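Local structure of gluconate kinase (Lactobacillus acidophilus, 3LL3) at residues Ser82-Ser88 / Ala151-Ile157; Ala132-Leu137 / Gly178-Leu182; Arg410-Asn415 / Tyr461-Glu467. The protein binds ATP and probably transfers its terminal phosphate to a sugar substrate such as gluconate or xylulose, as a member of the FGGY carbohydrate kinase family. All coordinates share one frame; numbering follows the deposited sequence.

Interaction 1: residues Ser82-Ser88 / Ala151-Ile157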
ATOM      1  N   SER A  82      29.567 -13.581 -12.933  1.00 23.70           N
ATOM      2  CA  SER A  82      30.672 -12.632 -12.848  1.00 25.91           C
ATOM      3  C   SER A  82      31.472 -12.646 -14.155  1.00 27.79           C
ATOM      4  O   SER A  82      31.495 -13.641 -14.871  1.00 25.50           O
ATOM      5  CB  SER A  82      31.591 -12.921 -11.658  1.00 25.74           C
ATOM      6  OG  SER A  82      32.423 -14.057 -11.893  1.00 27.95           O
ATOM      7  N   LEU A  83      32.124 -11.530 -14.450  1.00 27.30           N
ATOM      8  CA  LEU A  83      32.831 -11.374 -15.706  1.00 27.84           C
ATOM      9  C   LEU A  83      34.147 -10.649 -15.476  1.00 27.47           C
ATOM     10  O   LEU A  83      34.185  -9.590 -14.853  1.00 26.65           O
ATOM     11  CB  LEU A  83      31.971 -10.592 -16.697  1.00 26.67           C
ATOM     12  CG  LEU A  83      32.620 -10.373 -18.064  1.00 29.38           C
ATOM     13  CD1 LEU A  83      32.963 -11.729 -18.677  1.00 27.42           C
ATOM     14  CD2 LEU A  83      31.700  -9.573 -18.979  1.00 27.79           C
ATOM     15  N   ILE A  84      35.221 -11.239 -15.986  1.00 28.25           N
ATOM     16  CA  ILE A  84      36.567 -10.698 -15.837  1.00 28.54           C
ATOM     17  C   ILE A  84      37.300 -10.822 -17.160  1.00 30.05           C
ATOM     18  O   ILE A  84      37.272 -11.895 -17.772  1.00 28.55           O
ATOM     19  CB  ILE A  84      37.390 -11.537 -14.851  1.00 30.02           C
ATOM     20  CG1 ILE A  84      36.741 -11.562 -13.465  1.00 27.52           C
ATOM     21  CG2 ILE A  84      38.844 -11.048 -14.801  1.00 27.03           C
ATOM     22  CD1 ILE A  84      37.381 -12.570 -12.537  1.00 28.95           C
ATOM     23  N   GLY A  85      37.985  -9.755 -17.577  1.00 30.46           N
ATOM     24  CA  GLY A  85      38.781  -9.789 -18.799  1.00 30.47           C
ATOM     25  C   GLY A  85      40.286  -9.915 -18.555  1.00 32.51           C
ATOM     26  O   GLY A  85      40.855  -9.199 -17.730  1.00 33.55           O
ATOM     27  N   LEU A  86      40.929 -10.830 -19.274  1.00 30.49           N
ATOM     28  CA  LEU A  86      42.381 -10.967 -19.239  1.00 32.65           C
ATOM     29  C   LEU A  86      42.993 -10.516 -20.571  1.00 34.40           C
ATOM     30  O   LEU A  86      42.435 -10.793 -21.624  1.00 36.08           O
ATOM     31  CB  LEU A  86      42.771 -12.426 -18.993  1.00 33.23           C
ATOM     32  CG  LEU A  86      42.281 -13.092 -17.701  1.00 35.22           C
ATOM     33  CD1 LEU A  86      42.840 -14.492 -17.629  1.00 30.74           C
ATOM     34  CD2 LEU A  86      42.681 -12.274 -16.483  1.00 33.53           C
ATOM     35  N   GLY A  87      44.144  -9.852 -20.520  1.00 38.46           N
ATOM     36  CA  GLY A  87      44.886  -9.504 -21.725  1.00 41.23           C
ATOM     37  C   GLY A  87      45.761 -10.638 -22.241  1.00 41.22           C
ATOM     38  O   GLY A  87      45.740 -11.747 -21.714  1.00 39.92           O
ATOM     39  N   SER A  88      46.539 -10.359 -23.284  1.00 43.03           N
ATOM     40  CA  SER A  88      47.404 -11.370 -23.899  1.00 41.63           C
ATOM     41  C   SER A  88      48.517 -11.860 -22.968  1.00 45.24           C
ATOM     42  O   SER A  88      49.013 -12.974 -23.133  1.00 46.65           O
ATOM     43  CB  SER A  88      48.018 -10.838 -25.195  1.00 45.83           C
ATOM     44  OG  SER A  88      48.927  -9.788 -24.914  1.00 46.99           O
ATOM     45  N   ALA A 151      41.101  -7.631 -24.725  1.00 39.37           N
ATOM     46  CA  ALA A 151      40.708  -8.865 -24.028  1.00 38.37           C
ATOM     47  C   ALA A 151      40.910 -10.131 -24.875  1.00 35.87           C
ATOM     48  O   ALA A 151      40.334 -10.269 -25.950  1.00 36.06           O
ATOM     49  CB  ALA A 151      39.252  -8.772 -23.543  1.00 34.14           C
ATOM     50  N   GLN A 152      41.718 -11.058 -24.371  1.00 34.84           N
ATOM     51  CA  GLN A 152      41.946 -12.339 -25.033  1.00 35.84           C
ATOM     52  C   GLN A 152      41.193 -13.475 -24.331  1.00 35.98           C
ATOM     53  O   GLN A 152      41.041 -14.571 -24.883  1.00 33.85           O
ATOM     54  CB  GLN A 152      43.442 -12.663 -25.065  1.00 37.91           C
ATOM     55  CG  GLN A 152      44.265 -11.661 -25.900  1.00 42.30           C
ATOM     56  CD  GLN A 152      43.767 -11.559 -27.327  1.00 44.54           C
ATOM     57  OE1 GLN A 152      43.686 -12.564 -28.039  1.00 48.42           O
ATOM     58  NE2 GLN A 152      43.417 -10.346 -27.750  1.00 45.72           N
ATOM     59  N   LYS A 153      40.746 -13.211 -23.108  1.00 30.94           N
ATOM     60  CA  LYS A 153      39.960 -14.187 -22.345  1.00 31.12           C
ATOM     61  C   LYS A 153      38.870 -13.478 -21.565  1.00 30.59           C
ATOM     62  O   LYS A 153      39.108 -12.429 -20.963  1.00 30.43           O
ATOM     63  CB  LYS A 153      40.840 -14.983 -21.375  1.00 30.16           C
ATOM     64  CG  LYS A 153      41.836 -15.930 -22.064  1.00 34.23           C
ATOM     65  CD  LYS A 153      41.088 -17.055 -22.756  1.00 36.06           C
ATOM     66  CE  LYS A 153      41.994 -18.233 -23.084  1.00 36.12           C
ATOM     67  NZ  LYS A 153      42.850 -17.953 -24.239  1.00 37.72           N
ATOM     68  N   TRP A 154      37.669 -14.046 -21.589  1.00 29.39           N
ATOM     69  CA  TRP A 154      36.577 -13.555 -20.774  1.00 27.13           C
ATOM     70  C   TRP A 154      36.157 -14.683 -19.848  1.00 28.50           C
ATOM     71  O   TRP A 154      35.755 -15.752 -20.304  1.00 27.28           O
ATOM     72  CB  TRP A 154      35.410 -13.127 -21.659  1.00 28.85           C
ATOM     73  CG  TRP A 154      35.687 -11.872 -22.406  1.00 28.47           C
ATOM     74  CD1 TRP A 154      35.905 -11.738 -23.754  1.00 29.35           C
ATOM     75  CD2 TRP A 154      35.806 -10.567 -21.845  1.00 27.67           C
ATOM     76  NE1 TRP A 154      36.127 -10.420 -24.061  1.00 29.47           N
ATOM     77  CE2 TRP A 154      36.069  -9.678 -22.909  1.00 30.11           C
ATOM     78  CE3 TRP A 154      35.700 -10.058 -20.547  1.00 27.77           C
ATOM     79  CZ2 TRP A 154      36.232  -8.313 -22.715  1.00 28.05           C
ATOM     80  CZ3 TRP A 154      35.858  -8.698 -20.350  1.00 27.75           C
ATOM     81  CH2 TRP A 154      36.130  -7.840 -21.435  1.00 32.02           C
ATOM     82  N   ILE A 155      36.285 -14.458 -18.545  1.00 28.33           N
ATOM     83  CA  ILE A 155      36.108 -15.539 -17.585  1.00 27.06           C
ATOM     84  C   ILE A 155      35.324 -15.070 -16.379  1.00 28.03           C
ATOM     85  O   ILE A 155      34.994 -13.894 -16.266  1.00 27.94           O
ATOM     86  CB  ILE A 155      37.471 -16.072 -17.085  1.00 28.68           C
ATOM     87  CG1 ILE A 155      38.220 -14.971 -16.335  1.00 26.80           C
ATOM     88  CG2 ILE A 155      38.322 -16.608 -18.257  1.00 26.64           C
ATOM     89  CD1 ILE A 155      39.667 -15.363 -15.953  1.00 29.68           C
ATOM     90  N   GLY A 156      35.045 -15.998 -15.467  1.00 29.38           N
ATOM     91  CA  GLY A 156      34.410 -15.650 -14.208  1.00 26.49           C
ATOM     92  C   GLY A 156      35.392 -15.843 -13.074  1.00 27.02           C
ATOM     93  O   GLY A 156      36.480 -16.388 -13.275  1.00 27.77           O
ATOM     94  N   ILE A 157      35.010 -15.414 -11.877  1.00 26.19           N
ATOM     95  CA  ILE A 157      35.895 -15.495 -10.717  1.00 25.05           C
ATOM     96  C   ILE A 157      36.312 -16.929 -10.375  1.00 25.53           C
ATOM     97  O   ILE A 157      37.432 -17.158  -9.907  1.00 25.83           O
ATOM     98  CB  ILE A 157      35.249 -14.849  -9.472  1.00 24.27           C
ATOM     99  CG1 ILE A 157      36.254 -14.815  -8.320  1.00 24.47           C
ATOM    100  CG2 ILE A 157      33.995 -15.628  -9.060  1.00 25.26           C
ATOM    101  CD1 ILE A 157      37.381 -13.816  -8.527  1.00 27.55           C
TER
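Ile84 and Ile155 form one hydrogen-bonded pair of a short antiparallel strand pairing, 84-86 with 153-155. The backbone bonds run both ways between them, with Ile155 N 2.9 Å from Ile84 O. One face carries Ile84, Leu86, Lys153 and Ile155. There the Ile155 side chain leans toward the other strand: CG1 sits between the backbone N and the carbonyl carbon (chi1 63°), and CD1 meets Leu86 CD1 at 3.7 Å, the two side chains crossing at about a right angle. Ile84 CD1 reaches the other way, over the backbone of Gly156 and Ile157. On the other face the indole is the bump and Gly85 the hollow. Trp154 CZ3 lies 3.5 Å from Gly85 CA, where a side chain would collide with the ring. Leu83 CD1 packs obliquely against the same ring. Gln152 and Lys153 both face Leu86, a classic beta bulge. Gln152 N gives a hydrogen bond to Leu86 O, and Lys153 N a weak one to the same oxygen. Ile157 N donates a nearly straight hydrogen bond (168°) to Ser82 OG at 2.9 Å. An alanine at Ser82 would probably leave this first amide of helix 157-166 without its acceptor. Ser82 OG also touches Gly156 CA, at 3.4 Å.

Interaction 2: residues Ala132-Leu137 / Gly178-Leu182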
ATOM      1  N   ALA A 132      23.716 -11.003 -16.635  1.00 23.83           N
ATOM      2  CA  ALA A 132      24.403 -11.943 -17.526  1.00 26.72           C
ATOM      3  C   ALA A 132      25.628 -11.354 -18.221  1.00 27.21           C
ATOM      4  O   ALA A 132      25.576 -10.237 -18.761  1.00 26.11           O
ATOM      5  CB  ALA A 132      23.437 -12.490 -18.578  1.00 26.53           C
ATOM      6  N   PRO A 133      26.736 -12.110 -18.209  1.00 26.35           N
ATOM      7  CA  PRO A 133      27.940 -11.860 -19.004  1.00 26.47           C
ATOM      8  C   PRO A 133      27.655 -11.458 -20.463  1.00 27.04           C
ATOM      9  O   PRO A 133      28.260 -10.516 -20.953  1.00 24.95           O
ATOM     10  CB  PRO A 133      28.672 -13.202 -18.929  1.00 24.84           C
ATOM     11  CG  PRO A 133      28.376 -13.657 -17.537  1.00 25.73           C
ATOM     12  CD  PRO A 133      26.935 -13.229 -17.273  1.00 27.03           C
ATOM     13  N   ILE A 134      26.736 -12.125 -21.148  1.00 26.14           N
ATOM     14  CA  ILE A 134      26.501 -11.737 -22.535  1.00 24.06           C
ATOM     15  C   ILE A 134      26.108 -10.250 -22.690  1.00 26.63           C
ATOM     16  O   ILE A 134      26.580  -9.575 -23.605  1.00 26.26           O
ATOM     17  CB  ILE A 134      25.480 -12.650 -23.228  1.00 24.15           C
ATOM     18  CG1 ILE A 134      25.304 -12.224 -24.691  1.00 24.80           C
ATOM     19  CG2 ILE A 134      24.167 -12.653 -22.485  1.00 24.05           C
ATOM     20  CD1 ILE A 134      24.428 -13.160 -25.487  1.00 26.35           C
ATOM     21  N   TYR A 135      25.272  -9.737 -21.790  1.00 26.25           N
ATOM     22  CA  TYR A 135      24.843  -8.333 -21.861  1.00 25.01           C
ATOM     23  C   TYR A 135      25.957  -7.389 -21.434  1.00 28.06           C
ATOM     24  O   TYR A 135      26.102  -6.286 -21.974  1.00 29.32           O
ATOM     25  CB  TYR A 135      23.594  -8.102 -21.005  1.00 27.08           C
ATOM     26  CG  TYR A 135      22.394  -8.838 -21.524  1.00 24.87           C
ATOM     27  CD1 TYR A 135      21.869  -8.523 -22.766  1.00 26.31           C
ATOM     28  CD2 TYR A 135      21.789  -9.846 -20.784  1.00 23.75           C
ATOM     29  CE1 TYR A 135      20.767  -9.182 -23.271  1.00 25.40           C
ATOM     30  CE2 TYR A 135      20.684 -10.521 -21.277  1.00 24.90           C
ATOM     31  CZ  TYR A 135      20.179 -10.177 -22.534  1.00 24.58           C
ATOM     32  OH  TYR A 135      19.094 -10.824 -23.063  1.00 25.85           O
ATOM     33  N   LYS A 136      26.753  -7.829 -20.475  1.00 26.13           N
ATOM     34  CA  LYS A 136      27.902  -7.046 -20.044  1.00 29.29           C
ATOM     35  C   LYS A 136      28.954  -6.944 -21.151  1.00 29.37           C
ATOM     36  O   LYS A 136      29.596  -5.905 -21.297  1.00 29.64           O
ATOM     37  CB  LYS A 136      28.523  -7.654 -18.786  1.00 27.01           C
ATOM     38  CG  LYS A 136      27.590  -7.582 -17.566  1.00 30.12           C
ATOM     39  CD  LYS A 136      28.192  -8.286 -16.359  1.00 27.23           C
ATOM     40  CE  LYS A 136      27.233  -8.290 -15.165  1.00 33.41           C
ATOM     41  NZ  LYS A 136      27.633  -9.381 -14.224  1.00 31.24           N
ATOM     42  N   LEU A 137      29.139  -8.029 -21.906  1.00 27.23           N
ATOM     43  CA  LEU A 137      30.108  -8.066 -23.001  1.00 28.34           C
ATOM     44  C   LEU A 137      29.664  -7.157 -24.146  1.00 31.04           C
ATOM     45  O   LEU A 137      30.473  -6.432 -24.717  1.00 32.95           O
ATOM     46  CB  LEU A 137      30.289  -9.493 -23.522  1.00 28.17           C
ATOM     47  CG  LEU A 137      31.049 -10.452 -22.617  1.00 30.30           C
ATOM     48  CD1 LEU A 137      30.868 -11.891 -23.095  1.00 28.53           C
ATOM     49  CD2 LEU A 137      32.530 -10.061 -22.575  1.00 29.51           C
ATOM     50  N   GLY A 178      25.474 -19.817 -16.560  1.00 24.25           N
ATOM     51  CA  GLY A 178      25.186 -18.464 -16.087  1.00 23.04           C
ATOM     52  C   GLY A 178      25.716 -17.317 -16.959  1.00 26.19           C
ATOM     53  O   GLY A 178      25.602 -16.141 -16.575  1.00 25.13           O
ATOM     54  N   THR A 179      26.297 -17.637 -18.119  1.00 24.09           N
ATOM     55  CA  THR A 179      26.849 -16.592 -19.005  1.00 25.26           C
ATOM     56  C   THR A 179      25.804 -15.974 -19.934  1.00 24.39           C
ATOM     57  O   THR A 179      25.908 -14.804 -20.285  1.00 25.60           O
ATOM     58  CB  THR A 179      28.010 -17.098 -19.913  1.00 23.10           C
ATOM     59  OG1 THR A 179      27.534 -18.135 -20.774  1.00 24.02           O
ATOM     60  CG2 THR A 179      29.177 -17.623 -19.091  1.00 23.42           C
ATOM     61  N   GLY A 180      24.811 -16.768 -20.335  1.00 24.38           N
ATOM     62  CA  GLY A 180      23.842 -16.342 -21.331  1.00 23.94           C
ATOM     63  C   GLY A 180      24.382 -16.611 -22.732  1.00 24.50           C
ATOM     64  O   GLY A 180      23.868 -16.091 -23.715  1.00 27.17           O
ATOM     65  N   ILE A 181      25.422 -17.434 -22.818  1.00 26.05           N
ATOM     66  CA  ILE A 181      26.063 -17.739 -24.103  1.00 25.14           C
ATOM     67  C   ILE A 181      26.008 -19.240 -24.373  1.00 26.59           C
ATOM     68  O   ILE A 181      26.242 -19.680 -25.494  1.00 25.22           O
ATOM     69  CB  ILE A 181      27.530 -17.269 -24.127  1.00 25.54           C
ATOM     70  CG1 ILE A 181      27.635 -15.835 -23.616  1.00 26.34           C
ATOM     71  CG2 ILE A 181      28.126 -17.366 -25.545  1.00 27.12           C
ATOM     72  CD1 ILE A 181      29.081 -15.374 -23.420  1.00 27.02           C
ATOM     73  N   LEU A 182      25.671 -20.026 -23.348  1.00 25.17           N
ATOM     74  CA  LEU A 182      25.650 -21.484 -23.482  1.00 23.05           C
ATOM     75  C   LEU A 182      24.342 -21.951 -24.107  1.00 25.09           C
ATOM     76  O   LEU A 182      23.268 -21.716 -23.558  1.00 25.12           O
ATOM     77  CB  LEU A 182      25.826 -22.146 -22.119  1.00 25.01           C
ATOM     78  CG  LEU A 182      25.948 -23.676 -22.125  1.00 24.74           C
ATOM     79  CD1 LEU A 182      27.322 -24.096 -22.613  1.00 25.98           C
ATOM     80  CD2 LEU A 182      25.644 -24.296 -20.739  1.00 24.56           C
TER
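Pro133 and Ile134 press against the backbone of Gly178-Gly180, and this is the tight part of the contact. The proline ring lies along the peptide between Gly178 and Thr179. Its CD is 3.3 Å from Gly178 O, and its CG is 3.6 Å from Thr179 CA. Ile134 then gives the one hydrogen bond between the segments, from its N to Thr179 O at 2.9 Å. The oxygen is met nearly head-on, with a C=O...N angle of 168°. The two branches of Ile134 fit around the turn. CG2 touches Thr179 O, while CG1 stands opposite the backbone N (chi1 -178°) and carries CD1 to 3.5 Å from Gly180 O. Gly180 has a positive phi of 86°, and a CB there would strike Ile134 CG2.

The motif on the loop side is an ST turn: Thr179 OG1 accepts from Ile181 N at 3.0 Å. The same hydroxyl is also hydrogen-bonded to Ala176 O, so the loop is tied back to the end of helix 173-176. On the other side of the contact, Ala132 is the N-cap residue of helix 133-143. The ST turn docks on the start of that helix, in the N-terminal FGGY domain. Gly178 O also accepts from His81 ND1, and His81 lines the xylulose pocket.

Packing is looser further along. Ile181 CG1 rests 3.9 Å from Ile134 CB. Ile181 CD1 meets Leu137 CD1 by the methyl ends alone, the side chains crossing at about a right angle. Leu194 of helix 191-197 also packs on Ile181. Thr179 is the partly exposed residue of the contact. Its CB comes no nearer to Pro133 than 4.1 Å, at the proline CB, and Trp189 touches its side chain.

Interaction 3: residues Arg410-Asn415 / Tyr461-Glu467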
ATOM      1  N   ARG A 410       8.172 -21.168   8.972  1.00 25.11           N
ATOM      2  CA  ARG A 410       8.217 -22.480   8.340  1.00 23.31           C
ATOM      3  C   ARG A 410       6.814 -22.984   8.069  1.00 24.56           C
ATOM      4  O   ARG A 410       6.512 -23.449   6.970  1.00 23.72           O
ATOM      5  CB  ARG A 410       9.002 -23.464   9.209  1.00 25.33           C
ATOM      6  CG  ARG A 410      10.488 -23.169   9.223  1.00 24.57           C
ATOM      7  CD  ARG A 410      11.203 -23.887  10.345  1.00 27.37           C
ATOM      8  NE  ARG A 410      12.642 -23.655  10.278  1.00 27.46           N
ATOM      9  CZ  ARG A 410      13.530 -24.278  11.048  1.00 32.69           C
ATOM     10  NH1 ARG A 410      13.113 -25.161  11.956  1.00 32.84           N
ATOM     11  NH2 ARG A 410      14.827 -24.024  10.916  1.00 32.76           N
ATOM     12  N   GLN A 411       5.945 -22.870   9.072  1.00 22.46           N
ATOM     13  CA  GLN A 411       4.583 -23.363   8.940  1.00 25.78           C
ATOM     14  C   GLN A 411       3.779 -22.540   7.956  1.00 23.62           C
ATOM     15  O   GLN A 411       2.942 -23.061   7.198  1.00 23.13           O
ATOM     16  CB  GLN A 411       3.875 -23.378  10.313  1.00 26.48           C
ATOM     17  CG  GLN A 411       2.502 -24.015  10.256  1.00 26.82           C
ATOM     18  CD  GLN A 411       2.577 -25.491   9.885  1.00 28.48           C
ATOM     19  OE1 GLN A 411       1.879 -25.958   8.982  1.00 30.59           O
ATOM     20  NE2 GLN A 411       3.443 -26.222  10.568  1.00 27.83           N
ATOM     21  N   LEU A 412       4.019 -21.235   7.981  1.00 24.19           N
ATOM     22  CA  LEU A 412       3.347 -20.338   7.049  1.00 25.78           C
ATOM     23  C   LEU A 412       3.696 -20.715   5.602  1.00 23.14           C
ATOM     24  O   LEU A 412       2.838 -20.717   4.713  1.00 21.39           O
ATOM     25  CB  LEU A 412       3.771 -18.899   7.338  1.00 26.47           C
ATOM     26  CG  LEU A 412       2.624 -17.914   7.398  1.00 31.88           C
ATOM     27  CD1 LEU A 412       3.079 -16.586   7.953  1.00 33.04           C
ATOM     28  CD2 LEU A 412       2.098 -17.749   6.005  1.00 30.00           C
ATOM     29  N   CYS A 413       4.962 -21.043   5.367  1.00 22.52           N
ATOM     30  CA  CYS A 413       5.383 -21.480   4.024  1.00 23.24           C
ATOM     31  C   CYS A 413       4.637 -22.738   3.633  1.00 21.29           C
ATOM     32  O   CYS A 413       4.131 -22.855   2.523  1.00 23.37           O
ATOM     33  CB  CYS A 413       6.887 -21.766   3.983  1.00 22.04           C
ATOM     34  SG  CYS A 413       7.923 -20.279   3.958  1.00 24.60           S
ATOM     35  N   ALA A 414       4.593 -23.693   4.556  1.00 22.37           N
ATOM     36  CA  ALA A 414       3.855 -24.935   4.338  1.00 23.70           C
ATOM     37  C   ALA A 414       2.397 -24.645   3.972  1.00 23.96           C
ATOM     38  O   ALA A 414       1.852 -25.238   3.042  1.00 22.80           O
ATOM     39  CB  ALA A 414       3.912 -25.802   5.592  1.00 23.18           C
ATOM     40  N   ASN A 415       1.769 -23.750   4.735  1.00 21.88           N
ATOM     41  CA  ASN A 415       0.374 -23.392   4.509  1.00 23.44           C
ATOM     42  C   ASN A 415       0.097 -22.667   3.176  1.00 25.35           C
ATOM     43  O   ASN A 415      -0.935 -22.905   2.542  1.00 24.93           O
ATOM     44  CB  ASN A 415      -0.141 -22.566   5.685  1.00 25.04           C
ATOM     45  CG  ASN A 415      -0.178 -23.363   6.983  1.00 25.74           C
ATOM     46  OD1 ASN A 415      -0.027 -24.582   6.971  1.00 26.07           O
ATOM     47  ND2 ASN A 415      -0.372 -22.676   8.102  1.00 23.45           N
ATOM     48  N   TYR A 461       7.352 -29.862   8.192  1.00 23.42           N
ATOM     49  CA  TYR A 461       6.152 -29.102   8.526  1.00 26.58           C
ATOM     50  C   TYR A 461       5.070 -29.400   7.499  1.00 27.03           C
ATOM     51  O   TYR A 461       5.236 -29.064   6.328  1.00 27.22           O
ATOM     52  CB  TYR A 461       6.478 -27.604   8.529  1.00 25.16           C
ATOM     53  CG  TYR A 461       7.531 -27.239   9.552  1.00 26.23           C
ATOM     54  CD1 TYR A 461       7.176 -26.708  10.786  1.00 25.84           C
ATOM     55  CD2 TYR A 461       8.876 -27.445   9.293  1.00 26.19           C
ATOM     56  CE1 TYR A 461       8.126 -26.380  11.720  1.00 26.22           C
ATOM     57  CE2 TYR A 461       9.834 -27.123  10.224  1.00 27.24           C
ATOM     58  CZ  TYR A 461       9.456 -26.592  11.442  1.00 28.09           C
ATOM     59  OH  TYR A 461      10.419 -26.279  12.389  1.00 29.96           O
ATOM     60  N   PHE A 462       3.973 -30.037   7.919  1.00 23.55           N
ATOM     61  CA  PHE A 462       2.879 -30.312   6.991  1.00 26.89           C
ATOM     62  C   PHE A 462       1.885 -29.161   6.949  1.00 27.78           C
ATOM     63  O   PHE A 462       1.658 -28.504   7.961  1.00 28.14           O
ATOM     64  CB  PHE A 462       2.157 -31.607   7.351  1.00 26.61           C
ATOM     65  CG  PHE A 462       3.056 -32.807   7.366  1.00 28.01           C
ATOM     66  CD1 PHE A 462       3.722 -33.173   8.532  1.00 27.70           C
ATOM     67  CD2 PHE A 462       3.251 -33.558   6.216  1.00 28.79           C
ATOM     68  CE1 PHE A 462       4.590 -34.282   8.549  1.00 31.95           C
ATOM     69  CE2 PHE A 462       4.105 -34.677   6.231  1.00 30.34           C
ATOM     70  CZ  PHE A 462       4.772 -35.031   7.410  1.00 29.39           C
ATOM     71  N   PRO A 463       1.294 -28.908   5.770  1.00 29.16           N
ATOM     72  CA  PRO A 463       0.279 -27.853   5.631  1.00 27.20           C
ATOM     73  C   PRO A 463      -0.872 -28.097   6.601  1.00 31.57           C
ATOM     74  O   PRO A 463      -1.352 -29.218   6.704  1.00 31.68           O
ATOM     75  CB  PRO A 463      -0.204 -28.017   4.190  1.00 27.80           C
ATOM     76  CG  PRO A 463       0.978 -28.673   3.483  1.00 30.42           C
ATOM     77  CD  PRO A 463       1.540 -29.615   4.502  1.00 27.80           C
ATOM     78  N   ASN A 464      -1.262 -27.067   7.340  1.00 30.29           N
ATOM     79  CA  ASN A 464      -2.489 -27.091   8.122  1.00 30.93           C
ATOM     80  C   ASN A 464      -3.647 -26.787   7.155  1.00 32.80           C
ATOM     81  O   ASN A 464      -3.680 -25.725   6.519  1.00 30.98           O
ATOM     82  CB  ASN A 464      -2.376 -26.083   9.271  1.00 31.83           C
ATOM     83  CG  ASN A 464      -3.674 -25.893  10.018  1.00 37.50           C
ATOM     84  OD1 ASN A 464      -4.669 -25.433   9.453  1.00 37.36           O
ATOM     85  ND2 ASN A 464      -3.665 -26.215  11.313  1.00 40.97           N
ATOM     86  N   PRO A 465      -4.572 -27.749   6.997  1.00 31.63           N
ATOM     87  CA  PRO A 465      -5.649 -27.701   5.995  1.00 33.30           C
ATOM     88  C   PRO A 465      -6.508 -26.438   6.086  1.00 33.68           C
ATOM     89  O   PRO A 465      -6.884 -25.873   5.051  1.00 31.61           O
ATOM     90  CB  PRO A 465      -6.513 -28.917   6.351  1.00 36.57           C
ATOM     91  CG  PRO A 465      -5.600 -29.833   7.079  1.00 37.26           C
ATOM     92  CD  PRO A 465      -4.638 -28.961   7.830  1.00 34.43           C
ATOM     93  N   LYS A 466      -6.828 -26.025   7.312  1.00 30.54           N
ATOM     94  CA  LYS A 466      -7.660 -24.850   7.528  1.00 33.99           C
ATOM     95  C   LYS A 466      -6.982 -23.579   6.998  1.00 31.57           C
ATOM     96  O   LYS A 466      -7.525 -22.907   6.132  1.00 30.54           O
ATOM     97  CB  LYS A 466      -8.003 -24.722   9.012  1.00 37.87           C
ATOM     98  CG  LYS A 466      -9.334 -24.071   9.276  1.00 43.09           C
ATOM     99  CD  LYS A 466      -9.723 -24.210  10.736  1.00 47.35           C
ATOM    100  CE  LYS A 466     -11.167 -23.775  10.955  1.00 54.18           C
ATOM    101  NZ  LYS A 466     -12.107 -24.524  10.061  1.00 55.44           N
ATOM    102  N   GLU A 467      -5.786 -23.266   7.499  1.00 32.61           N
ATOM    103  CA  GLU A 467      -5.014 -22.128   6.988  1.00 31.27           C
ATOM    104  C   GLU A 467      -4.669 -22.252   5.502  1.00 30.03           C
ATOM    105  O   GLU A 467      -4.700 -21.261   4.763  1.00 28.84           O
ATOM    106  CB  GLU A 467      -3.732 -21.917   7.788  1.00 31.13           C
ATOM    107  CG  GLU A 467      -3.942 -21.390   9.185  1.00 33.69           C
ATOM    108  CD  GLU A 467      -2.771 -20.546   9.658  1.00 35.07           C
ATOM    109  OE1 GLU A 467      -1.792 -20.377   8.886  1.00 36.30           O
ATOM    110  OE2 GLU A 467      -2.822 -20.040  10.802  1.00 39.79           O
TER
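Tyr461 OH is gripped by Arg410 NH1, through a hydrogen bond of 2.9 Å, and is also hydrogen-bonded to Asp407 OD1. The oxygen lies in the guanidinium plane, at its edge. The arginine chain runs extended from CG to NE across the tyrosine, and the guanidinium is turned 66° from the ring. Arg410 CB sits over the centre of one ring face, a CH-pi contact of 3.7 Å to the ring centroid. Arg410 NE is hydrogen-bonded to Leu404 O, which further fixes the guanidinium. Ala414 CB packs beside the Tyr461 backbone. Ala414 O lies 3.6 Å from Pro463 CG.

Asn415 serves the other end with both amide atoms. CG stands opposite the carbonyl carbon (chi1 -65°), which places the amide between the 461-464 segment and helix 465-485. Its OD1 accepts from Asn464 N at 2.8 Å. Its ND2 gives to Glu467 OE1 at 2.8 Å, a bent bond that meets the oxygen from above the carboxylate plane. Asn464 is the N-cap of helix 465-485, and its OD1 accepts from Glu467 N at 3.1 Å. The contact thus joins helix 407-417 to the end of edge strand 457-461 and the start of helix 465-485. Asn415 is buried, and its amide has a partner at each end, so its rotation is set. Glu467 lies in the first turn of helix 465-485, where the helix N-terminal end would probably favour its negative charge.

Overall arrangement
From the N terminus, the chain passes through residues 82-88, then 132-137, then 151-157 and then 178-182. Interaction 1 closes its loop at 151-157, after helix 133-143 has already begun the loop that interaction 2 closes at 178-182. The two loops therefore cross, both within the N-terminal FGGY domain. Their centres are 12 Å apart and they touch: Leu137 packs on Trp154 and Leu83, joining the small sheet to helix 133-143. Interaction 3 follows in series and closes between 410-415 and 461-467, tying helix 407-417 to the last strand and last helix. It lies on the opposite side of the chain's centre, its centre about 47 Å from that of interaction 1.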